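Local coordinates for protein salmonella typhimurium DB7155 bacteriophage DET7 tailspike (Bacteriophage, PDB 2V5I) that serves as the receptor-binding tailspike of bacteriophage Det7, binding and hydrolysing O-antigen, probably that of its Salmonella host, at residues V373-Y378 against G401-P406; L521-V526 against K552-L557. All coordinates share one frame; numbering follows the deposited sequence.

Interaction 1 (V373-Y378 against G401-P406); sequences VIDCNY and GIKPQP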
ATOM      1  N   VAL A 373      -6.747  10.640   4.304  1.00  9.86           N
ATOM      2  CA  VAL A 373      -6.854  12.061   3.918  1.00 10.18           C
ATOM      3  C   VAL A 373      -6.730  12.856   5.200  1.00 11.19           C
ATOM      4  O   VAL A 373      -7.724  13.021   5.928  1.00 11.35           O
ATOM      5  CB  VAL A 373      -8.201  12.387   3.217  1.00 10.51           C
ATOM      6  CG1 VAL A 373      -8.211  13.842   2.814  1.00 12.59           C
ATOM      7  CG2 VAL A 373      -8.404  11.573   2.003  1.00 10.51           C
ATOM      8  N   ILE A 374      -5.542  13.408   5.452  1.00  8.16           N
ATOM      9  CA  ILE A 374      -5.226  13.956   6.763  1.00  6.95           C
ATOM     10  C   ILE A 374      -4.532  15.312   6.624  1.00  9.72           C
ATOM     11  O   ILE A 374      -3.795  15.528   5.670  1.00  9.70           O
ATOM     12  CB  ILE A 374      -4.338  13.006   7.583  1.00  8.85           C
ATOM     13  CG1 ILE A 374      -3.012  12.750   6.919  1.00 11.89           C
ATOM     14  CG2 ILE A 374      -5.076  11.670   7.845  1.00  9.23           C
ATOM     15  CD1 ILE A 374      -2.097  11.918   7.694  1.00 15.76           C
ATOM     16  N   ASP A 375      -4.782  16.207   7.605  1.00  9.08           N
ATOM     17  CA  ASP A 375      -4.131  17.547   7.640  1.00 10.33           C
ATOM     18  C   ASP A 375      -4.401  18.265   6.322  1.00 11.95           C
ATOM     19  O   ASP A 375      -3.525  19.015   5.799  1.00 13.62           O
ATOM     20  CB  ASP A 375      -2.639  17.393   7.973  1.00  9.85           C
ATOM     21  CG  ASP A 375      -2.407  17.136   9.437  1.00 14.71           C
ATOM     22  OD1 ASP A 375      -3.290  17.509  10.222  1.00 14.37           O
ATOM     23  OD2 ASP A 375      -1.379  16.521   9.798  1.00 12.83           O
ATOM     24  N   CYS A 376      -5.636  18.157   5.843  1.00 12.09           N
ATOM     25  CA  CYS A 376      -6.039  18.897   4.676  1.00 10.09           C
ATOM     26  C   CYS A 376      -6.802  20.191   5.046  1.00 11.95           C
ATOM     27  O   CYS A 376      -7.124  20.456   6.208  1.00 11.06           O
ATOM     28  CB  CYS A 376      -6.796  18.020   3.654  1.00 11.63           C
ATOM     29  SG  CYS A 376      -5.646  16.786   2.935  1.00 15.64           S
ATOM     30  N   ASN A 377      -6.995  21.015   4.025  1.00 11.35           N
ATOM     31  CA  ASN A 377      -7.525  22.376   4.206  1.00 12.28           C
ATOM     32  C   ASN A 377      -6.765  23.217   5.220  1.00 12.30           C
ATOM     33  O   ASN A 377      -7.352  23.953   6.001  1.00 14.07           O
ATOM     34  CB  ASN A 377      -9.013  22.371   4.495  1.00 12.68           C
ATOM     35  CG  ASN A 377      -9.630  23.749   4.298  1.00 14.67           C
ATOM     36  OD1 ASN A 377      -9.120  24.551   3.479  1.00 16.05           O
ATOM     37  ND2 ASN A 377     -10.684  24.063   5.052  1.00 17.76           N
ATOM     38  N   TYR A 378      -5.436  23.095   5.224  1.00 10.60           N
ATOM     39  CA  TYR A 378      -4.660  23.757   6.282  1.00 10.24           C
ATOM     40  C   TYR A 378      -4.670  25.288   6.111  1.00 11.73           C
ATOM     41  O   TYR A 378      -4.415  25.984   7.067  1.00 14.61           O
ATOM     42  CB  TYR A 378      -3.256  23.139   6.434  1.00 11.30           C
ATOM     43  CG  TYR A 378      -2.226  23.446   5.376  1.00 11.55           C
ATOM     44  CD1 TYR A 378      -1.749  24.740   5.194  1.00 13.48           C
ATOM     45  CD2 TYR A 378      -1.653  22.431   4.598  1.00 11.49           C
ATOM     46  CE1 TYR A 378      -0.815  25.033   4.243  1.00 16.94           C
ATOM     47  CE2 TYR A 378      -0.715  22.722   3.640  1.00 11.59           C
ATOM     48  CZ  TYR A 378      -0.268  24.014   3.470  1.00 15.56           C
ATOM     49  OH  TYR A 378       0.708  24.339   2.526  1.00 16.61           O
ATOM     50  N   GLY A 401      -5.033  14.238  11.156  1.00 13.15           N
ATOM     51  CA  GLY A 401      -3.610  14.344  11.306  1.00 13.65           C
ATOM     52  C   GLY A 401      -3.257  15.071  12.589  1.00 14.15           C
ATOM     53  O   GLY A 401      -4.025  15.009  13.569  1.00 15.80           O
ATOM     54  N   ILE A 402      -2.175  15.838  12.548  1.00  9.98           N
ATOM     55  CA  ILE A 402      -1.619  16.491  13.754  1.00 10.86           C
ATOM     56  C   ILE A 402      -1.887  18.000  13.830  1.00 13.53           C
ATOM     57  O   ILE A 402      -1.694  18.588  14.897  1.00 15.17           O
ATOM     58  CB  ILE A 402      -0.092  16.212  13.837  1.00 11.85           C
ATOM     59  CG1 ILE A 402       0.431  16.258  15.288  1.00 12.53           C
ATOM     60  CG2 ILE A 402       0.709  17.032  12.812  1.00 13.60           C
ATOM     61  CD1 ILE A 402       1.749  15.493  15.436  1.00 14.70           C
ATOM     62  N   LYS A 403      -2.303  18.606  12.739  1.00 13.40           N
ATOM     63  CA  LYS A 403      -2.525  20.046  12.710  1.00 14.08           C
ATOM     64  C   LYS A 403      -3.850  20.338  13.394  1.00 15.71           C
ATOM     65  O   LYS A 403      -4.789  19.522  13.368  1.00 15.20           O
ATOM     66  CB  LYS A 403      -2.549  20.560  11.259  1.00 15.20           C
ATOM     67  CG  LYS A 403      -1.206  20.405  10.519  1.00 18.19           C
ATOM     68  CD  LYS A 403      -1.108  21.216   9.210  1.00 20.00           C
ATOM     69  CE  LYS A 403       0.367  21.378   8.805  1.00 23.86           C
ATOM     70  NZ  LYS A 403       0.591  22.211   7.612  1.00 23.06           N
ATOM     71  N   PRO A 404      -3.950  21.523  13.987  1.00 18.45           N
ATOM     72  CA  PRO A 404      -5.236  21.909  14.524  1.00 20.09           C
ATOM     73  C   PRO A 404      -6.256  21.993  13.413  1.00 18.08           C
ATOM     74  O   PRO A 404      -5.935  22.356  12.271  1.00 17.92           O
ATOM     75  CB  PRO A 404      -4.969  23.270  15.172  1.00 21.34           C
ATOM     76  CG  PRO A 404      -3.777  23.794  14.550  1.00 24.07           C
ATOM     77  CD  PRO A 404      -2.944  22.590  14.104  1.00 20.16           C
ATOM     78  N   GLN A 405      -7.508  21.699  13.740  1.00 16.64           N
ATOM     79  CA  GLN A 405      -8.546  21.704  12.698  1.00 15.59           C
ATOM     80  C   GLN A 405      -8.798  23.098  12.176  1.00 17.14           C
ATOM     81  O   GLN A 405      -8.829  24.052  12.943  1.00 18.28           O
ATOM     82  CB  GLN A 405      -9.850  21.121  13.248  1.00 17.03           C
ATOM     83  CG  GLN A 405      -9.821  19.628  13.486  1.00 17.63           C
ATOM     84  CD  GLN A 405      -9.897  18.819  12.212  1.00 15.66           C
ATOM     85  OE1 GLN A 405     -10.415  19.279  11.188  1.00 19.23           O
ATOM     86  NE2 GLN A 405      -9.334  17.621  12.244  1.00 15.50           N
ATOM     87  N   PRO A 406      -9.021  23.230  10.872  1.00 17.56           N
ATOM     88  CA  PRO A 406      -9.439  24.539  10.368  1.00 17.94           C
ATOM     89  C   PRO A 406     -10.823  24.909  10.895  1.00 18.60           C
ATOM     90  O   PRO A 406     -11.657  24.025  11.091  1.00 18.68           O
ATOM     91  CB  PRO A 406      -9.520  24.345   8.846  1.00 19.93           C
ATOM     92  CG  PRO A 406      -9.522  22.915   8.608  1.00 17.80           C
ATOM     93  CD  PRO A 406      -8.936  22.216   9.816  1.00 17.77           C
TER
HETATM   94  O   HOH W   1      -6.434  16.440   9.933  1.00 12.67           O
HETATM   95  O   HOH W   2      -5.887  18.980  10.655  1.00 20.10           O

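Interaction 2 (L521-V526 against K552-L557); sequences LPDEGV and KTRMKL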
ATOM      1  N   LEU A 521     -45.052  10.741  39.077  1.00 12.21           N
ATOM      2  CA  LEU A 521     -45.002  10.355  37.681  1.00 12.48           C
ATOM      3  C   LEU A 521     -46.383  10.239  37.095  1.00 13.25           C
ATOM      4  O   LEU A 521     -47.236   9.573  37.685  1.00 15.55           O
ATOM      5  CB  LEU A 521     -44.306   9.017  37.479  1.00 14.02           C
ATOM      6  CG  LEU A 521     -42.826   8.993  37.500  1.00 18.00           C
ATOM      7  CD1 LEU A 521     -42.363   7.533  37.449  1.00 13.87           C
ATOM      8  CD2 LEU A 521     -42.264   9.794  36.368  1.00 12.22           C
ATOM      9  N   PRO A 522     -46.581  10.763  35.874  1.00 12.43           N
ATOM     10  CA  PRO A 522     -47.786  10.447  35.148  1.00 13.25           C
ATOM     11  C   PRO A 522     -47.796   8.972  34.678  1.00 12.74           C
ATOM     12  O   PRO A 522     -46.734   8.319  34.624  1.00 11.84           O
ATOM     13  CB  PRO A 522     -47.740  11.457  33.986  1.00 14.49           C
ATOM     14  CG  PRO A 522     -46.349  11.583  33.686  1.00 16.25           C
ATOM     15  CD  PRO A 522     -45.673  11.601  35.065  1.00 13.14           C
ATOM     16  N   ASP A 523     -48.975   8.445  34.305  1.00 14.54           N
ATOM     17  CA  ASP A 523     -49.085   7.080  33.802  1.00 15.99           C
ATOM     18  C   ASP A 523     -48.117   6.725  32.676  1.00 15.76           C
ATOM     19  O   ASP A 523     -47.611   5.591  32.619  1.00 14.59           O
ATOM     20  CB  ASP A 523     -50.519   6.813  33.295  1.00 17.10           C
ATOM     21  CG  ASP A 523     -51.494   6.445  34.399  1.00 23.55           C
ATOM     22  OD1 ASP A 523     -51.140   6.571  35.614  1.00 25.07           O
ATOM     23  OD2 ASP A 523     -52.644   6.042  34.054  1.00 26.10           O
ATOM     24  N   GLU A 524     -47.824   7.695  31.803  1.00 15.10           N
ATOM     25  CA  GLU A 524     -46.899   7.505  30.674  1.00 16.28           C
ATOM     26  C   GLU A 524     -45.451   7.238  31.160  1.00 13.53           C
ATOM     27  O   GLU A 524     -44.592   6.885  30.356  1.00 14.13           O
ATOM     28  CB  GLU A 524     -46.789   8.766  29.776  1.00 18.05           C
ATOM     29  CG  GLU A 524     -48.009   9.412  29.260  1.00 26.54           C
ATOM     30  CD  GLU A 524     -48.552  10.466  30.237  1.00 30.53           C
ATOM     31  OE1 GLU A 524     -49.169  10.006  31.176  1.00 24.52           O
ATOM     32  OE2 GLU A 524     -48.377  11.715  30.072  1.00 30.80           O
ATOM     33  N   GLY A 525     -45.149   7.485  32.438  1.00 12.72           N
ATOM     34  CA  GLY A 525     -43.861   7.138  32.993  1.00 13.95           C
ATOM     35  C   GLY A 525     -43.472   5.678  33.065  1.00 14.44           C
ATOM     36  O   GLY A 525     -42.350   5.372  33.466  1.00 17.57           O
ATOM     37  N   VAL A 526     -44.386   4.767  32.730  1.00 11.72           N
ATOM     38  CA  VAL A 526     -44.024   3.385  32.530  1.00 11.19           C
ATOM     39  C   VAL A 526     -44.603   2.891  31.186  1.00 10.61           C
ATOM     40  O   VAL A 526     -45.740   3.192  30.857  1.00 14.48           O
ATOM     41  CB  VAL A 526     -44.490   2.484  33.732  1.00 11.89           C
ATOM     42  CG1 VAL A 526     -45.981   2.308  33.794  1.00 13.82           C
ATOM     43  CG2 VAL A 526     -43.792   1.234  33.724  1.00 15.00           C
ATOM     44  N   LYS A 552     -52.112  -0.107  34.554  1.00 13.45           N
ATOM     45  CA  LYS A 552     -51.088   0.493  35.392  1.00 14.84           C
ATOM     46  C   LYS A 552     -51.610   0.679  36.792  1.00 14.19           C
ATOM     47  O   LYS A 552     -52.821   0.997  37.015  1.00 15.67           O
ATOM     48  CB  LYS A 552     -50.658   1.821  34.760  1.00 14.71           C
ATOM     49  CG  LYS A 552     -49.993   1.597  33.424  1.00 17.40           C
ATOM     50  CD  LYS A 552     -49.534   2.859  32.748  1.00 17.71           C
ATOM     51  CE  LYS A 552     -49.028   2.571  31.323  1.00 14.96           C
ATOM     52  NZ  LYS A 552     -48.590   3.783  30.630  1.00 15.55           N
ATOM     53  N   THR A 553     -50.731   0.518  37.768  1.00 12.69           N
ATOM     54  CA  THR A 553     -51.067   0.694  39.129  1.00 12.39           C
ATOM     55  C   THR A 553     -49.927   1.380  39.879  1.00 13.55           C
ATOM     56  O   THR A 553     -48.777   1.364  39.400  1.00 13.21           O
ATOM     57  CB  THR A 553     -51.464  -0.670  39.762  1.00 15.12           C
ATOM     58  OG1 THR A 553     -52.138  -0.459  40.996  1.00 18.02           O
ATOM     59  CG2 THR A 553     -50.247  -1.564  40.026  1.00 13.83           C
ATOM     60  N   ARG A 554     -50.239   1.957  41.040  1.00 11.65           N
ATOM     61  CA  ARG A 554     -49.301   2.645  41.892  1.00 11.21           C
ATOM     62  C   ARG A 554     -49.296   1.985  43.267  1.00 12.90           C
ATOM     63  O   ARG A 554     -50.361   1.767  43.881  1.00 13.97           O
ATOM     64  CB  ARG A 554     -49.695   4.125  42.056  1.00 10.94           C
ATOM     65  CG  ARG A 554     -49.630   4.902  40.757  1.00 11.96           C
ATOM     66  CD  ARG A 554     -50.361   6.255  40.810  1.00 14.81           C
ATOM     67  NE  ARG A 554     -50.384   6.852  39.475  1.00 15.25           N
ATOM     68  CZ  ARG A 554     -49.389   7.551  38.931  1.00 18.01           C
ATOM     69  NH1 ARG A 554     -48.268   7.807  39.612  1.00 13.97           N
ATOM     70  NH2 ARG A 554     -49.533   8.016  37.686  1.00 17.99           N
ATOM     71  N   MET A 555     -48.105   1.646  43.726  1.00 10.61           N
ATOM     72  CA  MET A 555     -47.882   0.980  45.001  1.00 11.87           C
ATOM     73  C   MET A 555     -46.915   1.752  45.883  1.00 11.70           C
ATOM     74  O   MET A 555     -45.789   2.081  45.470  1.00 13.09           O
ATOM     75  CB  MET A 555     -47.259  -0.410  44.762  1.00 12.78           C
ATOM     76  CG  MET A 555     -48.077  -1.299  43.868  1.00 16.10           C
ATOM     77  SD  MET A 555     -47.530  -3.014  43.878  1.00 17.74           S
ATOM     78  CE  MET A 555     -48.359  -3.667  42.431  1.00 15.23           C
ATOM     79  N   LYS A 556     -47.337   2.019  47.113  1.00 11.17           N
ATOM     80  CA  LYS A 556     -46.486   2.658  48.097  1.00 11.48           C
ATOM     81  C   LYS A 556     -45.555   1.664  48.741  1.00 11.59           C
ATOM     82  O   LYS A 556     -46.005   0.650  49.263  1.00 11.71           O
ATOM     83  CB  LYS A 556     -47.317   3.327  49.151  1.00 13.71           C
ATOM     84  CG  LYS A 556     -46.563   4.197  50.061  1.00 14.63           C
ATOM     85  CD  LYS A 556     -47.496   4.837  51.044  1.00 18.02           C
ATOM     86  CE  LYS A 556     -46.793   5.716  52.000  1.00 26.61           C
ATOM     87  NZ  LYS A 556     -47.757   6.091  53.080  1.00 30.21           N
ATOM     88  N   LEU A 557     -44.259   1.970  48.706  1.00 10.45           N
ATOM     89  CA  LEU A 557     -43.200   1.025  49.167  1.00 10.60           C
ATOM     90  C   LEU A 557     -42.632   1.364  50.532  1.00 12.73           C
ATOM     91  O   LEU A 557     -42.129   0.490  51.223  1.00 13.71           O
ATOM     92  CB  LEU A 557     -42.060   0.945  48.167  1.00 11.60           C
ATOM     93  CG  LEU A 557     -42.385   0.578  46.702  1.00  9.25           C
ATOM     94  CD1 LEU A 557     -41.112   0.184  45.935  1.00 11.79           C
ATOM     95  CD2 LEU A 557     -43.389  -0.546  46.648  1.00 12.34           C
TER
HETATM   96  O   HOH W   3     -52.718   6.171  37.738  0.50 19.57           O

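Interaction 1 (V373-Y378 against G401-P406)
Asp-375 meets the backbone of 401-406 with both carboxylate oxygens. Its OD2 takes the N-H of Ile-402 on the syn lone pair, OD2 to N 2.9 Å, while OD1 receives the N-H of Lys-403 from above the carboxylate plane, OD1 to N 2.9 Å. A short acidic side chain suits this place, for two successive amides converge on its tip. Tyr-345 of the second subunit also bonds OD2, so the same group reaches the trimer interface. Gly-401 lets the carboxylate come close: Asp-375 OD1 lies 3.4 Å from its CA, and a side chain there would run into OD2.

Water extends the polar joint. One molecule accepts from the backbone N of both Asp-375 and Gly-401; another donates to Asp-375 OD1 and Lys-403 O. The turns 375-378 and 401-406 follow strands 371-374 and 393-398, which pair in parallel as neighbouring coils of the right-handed beta-helix known from the P22 tailspike family.

Charge and aromatic ring meet where Lys-403, extended beyond CG, carries NZ over one face of Tyr-378. This cation-pi contact has NZ 4.0 Å from the ring centroid, offset toward the rim, and Asp-353 adds a salt bridge to the ammonium.

Van der Waals packing comes from Pro-406, whose CB and CG lie against Asn-377, CG 3.5 Å from the backbone O of Asn-377.

Interaction 2 (L521-V526 against K552-L557)
Lys-552 reaches from the start of its strand into the turn 521-526. Its CB points toward that turn and CG lies anti to the carbonyl carbon (chi1 -65°), with the chain extended from there on. CG comes within 4.1 Å of Val-526 CG1; CD packs closer to the same methyl, at 3.7 Å, and also lies near Asp-523 O. CE passes beside the two carbonyl oxygens that the tip will bind. NZ then donates to Asp-523 O and to Val-526 O, each 2.9 Å away. The Val-526 bond runs nearly along the C=O axis, whereas at Asp-523 the donor stands well above the carbonyl plane. Lysine suits both demands: its methylenes lie against a branched hydrophobic residue, and its ammonium can serve several acceptors.

The turn contains a short 3-10 segment, 523-525, and leads into strand 531-537, the far edge of a three-stranded antiparallel sheet whose other edge within the chain is 552-556. It belongs to the C-terminal intertwined part of the trimer; Tyr-509 of the third subunit packs on Leu-521, Pro-522 and Glu-524.

Two residues along, Arg-554 grips Leu-521 O end-on, NH1 and NH2 both 2.8 Å from this one oxygen, which lies in the guanidinium plane. NH2 also forms a salt bridge with Asp-523 OD1 at 3.0 Å, approaching on the anti side of a carboxylate turned 21° from the guanidinium. A flat, multiply donating group suits this pairing of a carbonyl and an acid. Arg-554 NH1 has a further partner in Tyr-535 OH, and a water accepts from NE while donating to Asp-523 OD1.

After an N-terminal helix the chain builds up the coils of the beta-helix. Interaction 1 then closes a loop: 22 residues separate its segments, and through them the chain completes another coil, so the contact joins the turns that follow two neighbouring strands. The chain leaves the beta-helix, passes through the antiparallel sheet 453-515 and enters the C-terminal part. There interaction 2 closes a second loop, of 25 residues, fastening the turn before strand 531-537 to strand 552-556. The loops are in series, neither nesting nor crossing; the centres of interactions 1 and 2 lie about 53 Å apart. One ties successive coils, the other the turn ahead of a small antiparallel sheet to that sheet's last strand, and each lies beside another subunit.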